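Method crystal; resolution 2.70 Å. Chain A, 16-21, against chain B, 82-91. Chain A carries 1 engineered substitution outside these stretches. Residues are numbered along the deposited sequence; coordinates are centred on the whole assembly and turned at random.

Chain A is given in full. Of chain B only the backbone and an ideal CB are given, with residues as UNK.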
# COMPACT_ATOMS: atom_id res chain seq x y z
N ALA A 16 -0.68 14.95 0.06
CA ALA A 16 0.18 15.90 -0.60
C ALA A 16 -0.65 17.13 -0.94
O ALA A 16 -0.31 18.25 -0.60
CB ALA A 16 0.78 15.30 -1.87
N MSE A 17 -1.74 16.89 -1.65
CA MSE A 17 -2.63 17.95 -2.06
C MSE A 17 -3.06 18.79 -0.88
O MSE A 17 -3.15 20.02 -0.96
CB MSE A 17 -3.85 17.30 -2.72
CG MSE A 17 -3.51 16.91 -4.14
SE MSE A 17 -5.03 15.87 -4.81
CE MSE A 17 -4.07 15.07 -6.33
N LEU A 18 -3.37 18.12 0.22
CA LEU A 18 -3.92 18.78 1.36
C LEU A 18 -2.91 19.76 1.90
O LEU A 18 -3.27 20.84 2.30
CB LEU A 18 -4.27 17.78 2.44
CG LEU A 18 -5.61 17.94 3.10
CD1 LEU A 18 -6.73 17.82 2.09
CD2 LEU A 18 -5.73 16.86 4.15
N ASN A 19 -1.64 19.36 1.93
CA ASN A 19 -0.59 20.21 2.50
C ASN A 19 0.13 21.09 1.46
O ASN A 19 1.27 21.50 1.68
CB ASN A 19 0.40 19.34 3.27
CG ASN A 19 -0.22 18.75 4.52
OD1 ASN A 19 -0.93 17.76 4.48
ND2 ASN A 19 0.04 19.39 5.64
N ASP A 20 -0.54 21.37 0.34
CA ASP A 20 0.09 22.03 -0.81
C ASP A 20 1.54 21.60 -0.95
O ASP A 20 2.45 22.41 -0.79
CB ASP A 20 -0.03 23.55 -0.71
CG ASP A 20 -1.37 24.06 -1.21
OD1 ASP A 20 -1.64 23.92 -2.43
OD2 ASP A 20 -2.14 24.63 -0.40
N VAL A 21 1.75 20.31 -1.21
CA VAL A 21 3.08 19.80 -1.55
C VAL A 21 3.19 19.68 -3.07
O VAL A 21 2.33 19.10 -3.70
CB VAL A 21 3.35 18.45 -0.88
CG1 VAL A 21 4.62 17.85 -1.41
CG2 VAL A 21 3.45 18.62 0.61
N UNK B 82 -10.77 26.83 0.36
CA UNK B 82 -9.42 26.35 0.08
C UNK B 82 -9.49 24.98 -0.57
O UNK B 82 -8.82 24.68 -1.58
CB UNK B 82 -8.58 26.30 1.36
N UNK B 83 -10.32 24.14 0.03
CA UNK B 83 -10.50 22.77 -0.42
C UNK B 83 -11.00 22.74 -1.86
O UNK B 83 -10.59 21.89 -2.65
CB UNK B 83 -11.47 22.03 0.50
N UNK B 84 -11.89 23.66 -2.19
CA UNK B 84 -12.42 23.77 -3.53
C UNK B 84 -11.38 24.29 -4.51
O UNK B 84 -11.42 23.89 -5.68
CB UNK B 84 -13.65 24.68 -3.53
N UNK B 85 -10.49 25.18 -4.04
CA UNK B 85 -9.36 25.66 -4.88
C UNK B 85 -8.47 24.48 -5.23
O UNK B 85 -8.05 24.31 -6.37
CB UNK B 85 -8.55 26.74 -4.16
N UNK B 86 -8.12 23.74 -4.18
CA UNK B 86 -7.16 22.63 -4.27
C UNK B 86 -7.72 21.57 -5.20
O UNK B 86 -7.08 21.12 -6.15
CB UNK B 86 -6.86 22.04 -2.89
N UNK B 87 -8.95 21.20 -4.93
CA UNK B 87 -9.63 20.25 -5.74
C UNK B 87 -9.55 20.68 -7.21
O UNK B 87 -9.31 19.84 -8.07
CB UNK B 87 -11.08 20.10 -5.28
N UNK B 88 -9.77 21.96 -7.48
CA UNK B 88 -9.84 22.46 -8.86
C UNK B 88 -8.47 22.50 -9.47
O UNK B 88 -8.27 22.17 -10.63
CB UNK B 88 -10.48 23.85 -8.91
N UNK B 89 -7.50 22.92 -8.67
CA UNK B 89 -6.09 22.83 -9.06
C UNK B 89 -5.59 21.44 -9.45
O UNK B 89 -4.61 21.33 -10.17
CB UNK B 89 -5.23 23.35 -7.91
N UNK B 90 -6.21 20.38 -8.92
CA UNK B 90 -5.77 19.00 -9.16
C UNK B 90 -6.81 18.14 -9.80
O UNK B 90 -6.79 16.93 -9.63
CB UNK B 90 -5.34 18.35 -7.85
N UNK B 91 -7.73 18.73 -10.55
CA UNK B 91 -8.74 17.95 -11.24
C UNK B 91 -8.12 16.79 -11.98
O UNK B 91 -8.69 15.71 -11.99
CB UNK B 91 -9.53 18.83 -12.21

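Chain A offers the last turn of a helix, Met A17 and Leu A18, then a turn that carries the carboxylate of Asp A20. Chain B answers with helical backbone from 82 to 89.

Position 82 points its CB toward chain A, but nothing lies within 5.5 Å of it; almost any helix-compatible residue would fit, polar ones included. It is Asp B82, which makes no contact across.

At 83 the CB leaves sideways, yet CD1 of Leu A18 lies within range of a longer chain. Leucine, methionine or isoleucine could be considered. The deposited Leu B83 bends its end inward, and its CD1 comes 4.1 Å from CD1 of Leu A18.

Position 84 is out of reach and sets no demand from this side; it is Glu B84.

Position 85 also points sideways, with the carboxylate of Asp A20 some way off. A long basic residue, lysine or arginine, is the natural reply. Arg B85 brings NH2 to 3.7 Å from Asp A20 OD2, a long salt bridge with the oxygen near the guanidinium plane, at its edge. No hydrogen bond forms. Arg B85 NE also makes a long salt bridge with Asp B82 OD1, at 4.0 Å.

Position 86 makes the closest backbone approach, its CA lying 6.9 Å from Met A17 CA. Its CB points toward chain A and already lies 4.6 Å from Met A17 O, so a medium apolar chain such as isoleucine, valine or leucine seems apt. Ile B86 places CG2 4.1 Å from Met A17 CB and 3.7 Å from Met A17 O, while its CD1 reaches to 4.5 Å from Leu A18 O.

Position 87 turns away and 88 is out of reach, leaving both free here; they are Arg B87 and Ala B88.

Position 89 points toward chain A across open space, with Asp A20 the nearby charge. A neutral or basic residue would seem easier on electrostatic grounds, but Glu B89 is found, its OE1 4.3 Å from Asp A20 OD1: like charges, at little contact area.

At 90 the backbone leaves helical angles, and the CB lies 3.8 Å from Met A17 CE. The angles do not require glycine; a small or medium residue, asparagine among them, suits the place. Asn B90 packs its CG 3.8 Å from Met A17 CG and turns its amide back, ND2 donating to Ile B86 O at 2.8 Å.

Position 91 points away; it is Leu B91.

Chain B 82-91: DLERIRAENL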
# COMPACT_ATOMS: atom_id res chain seq x y z
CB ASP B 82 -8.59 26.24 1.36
CG ASP B 82 -8.43 27.56 2.06
OD1 ASP B 82 -7.89 28.49 1.39
OD2 ASP B 82 -8.81 27.65 3.27
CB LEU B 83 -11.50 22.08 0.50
CG LEU B 83 -11.36 20.59 0.70
CD1 LEU B 83 -9.91 20.21 0.94
CD2 LEU B 83 -12.24 20.17 1.86
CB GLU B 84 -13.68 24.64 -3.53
CG GLU B 84 -14.86 23.91 -2.91
CD GLU B 84 -15.20 22.63 -3.65
OE1 GLU B 84 -15.09 22.60 -4.91
OE2 GLU B 84 -15.60 21.66 -2.98
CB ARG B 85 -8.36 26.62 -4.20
CG ARG B 85 -8.61 28.06 -3.77
CD ARG B 85 -7.23 28.67 -3.43
NE ARG B 85 -6.63 27.92 -2.33
CZ ARG B 85 -5.35 27.60 -2.15
NH1 ARG B 85 -4.40 27.96 -3.01
NH2 ARG B 85 -5.02 26.89 -1.06
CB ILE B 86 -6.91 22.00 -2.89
CG1 ILE B 86 -6.10 22.96 -2.02
CG2 ILE B 86 -6.15 20.70 -3.04
CD1 ILE B 86 -6.19 22.69 -0.54
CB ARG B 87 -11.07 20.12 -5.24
CG ARG B 87 -11.82 18.94 -5.77
CD ARG B 87 -13.27 19.06 -5.36
NE ARG B 87 -13.53 18.53 -4.02
CZ ARG B 87 -13.86 17.26 -3.78
NH1 ARG B 87 -13.94 16.40 -4.79
NH2 ARG B 87 -14.11 16.85 -2.53
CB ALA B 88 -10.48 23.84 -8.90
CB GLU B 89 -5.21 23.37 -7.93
CG GLU B 89 -4.92 24.85 -8.10
CD GLU B 89 -4.39 25.50 -6.84
OE1 GLU B 89 -3.89 24.78 -5.94
OE2 GLU B 89 -4.45 26.73 -6.76
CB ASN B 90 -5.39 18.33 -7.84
CG ASN B 90 -4.26 19.02 -7.15
OD1 ASN B 90 -3.10 18.72 -7.43
ND2 ASN B 90 -4.58 19.94 -6.25
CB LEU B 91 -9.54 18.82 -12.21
CG LEU B 91 -10.98 19.21 -11.82
CD1 LEU B 91 -11.29 19.12 -10.34
CD2 LEU B 91 -11.32 20.60 -12.35
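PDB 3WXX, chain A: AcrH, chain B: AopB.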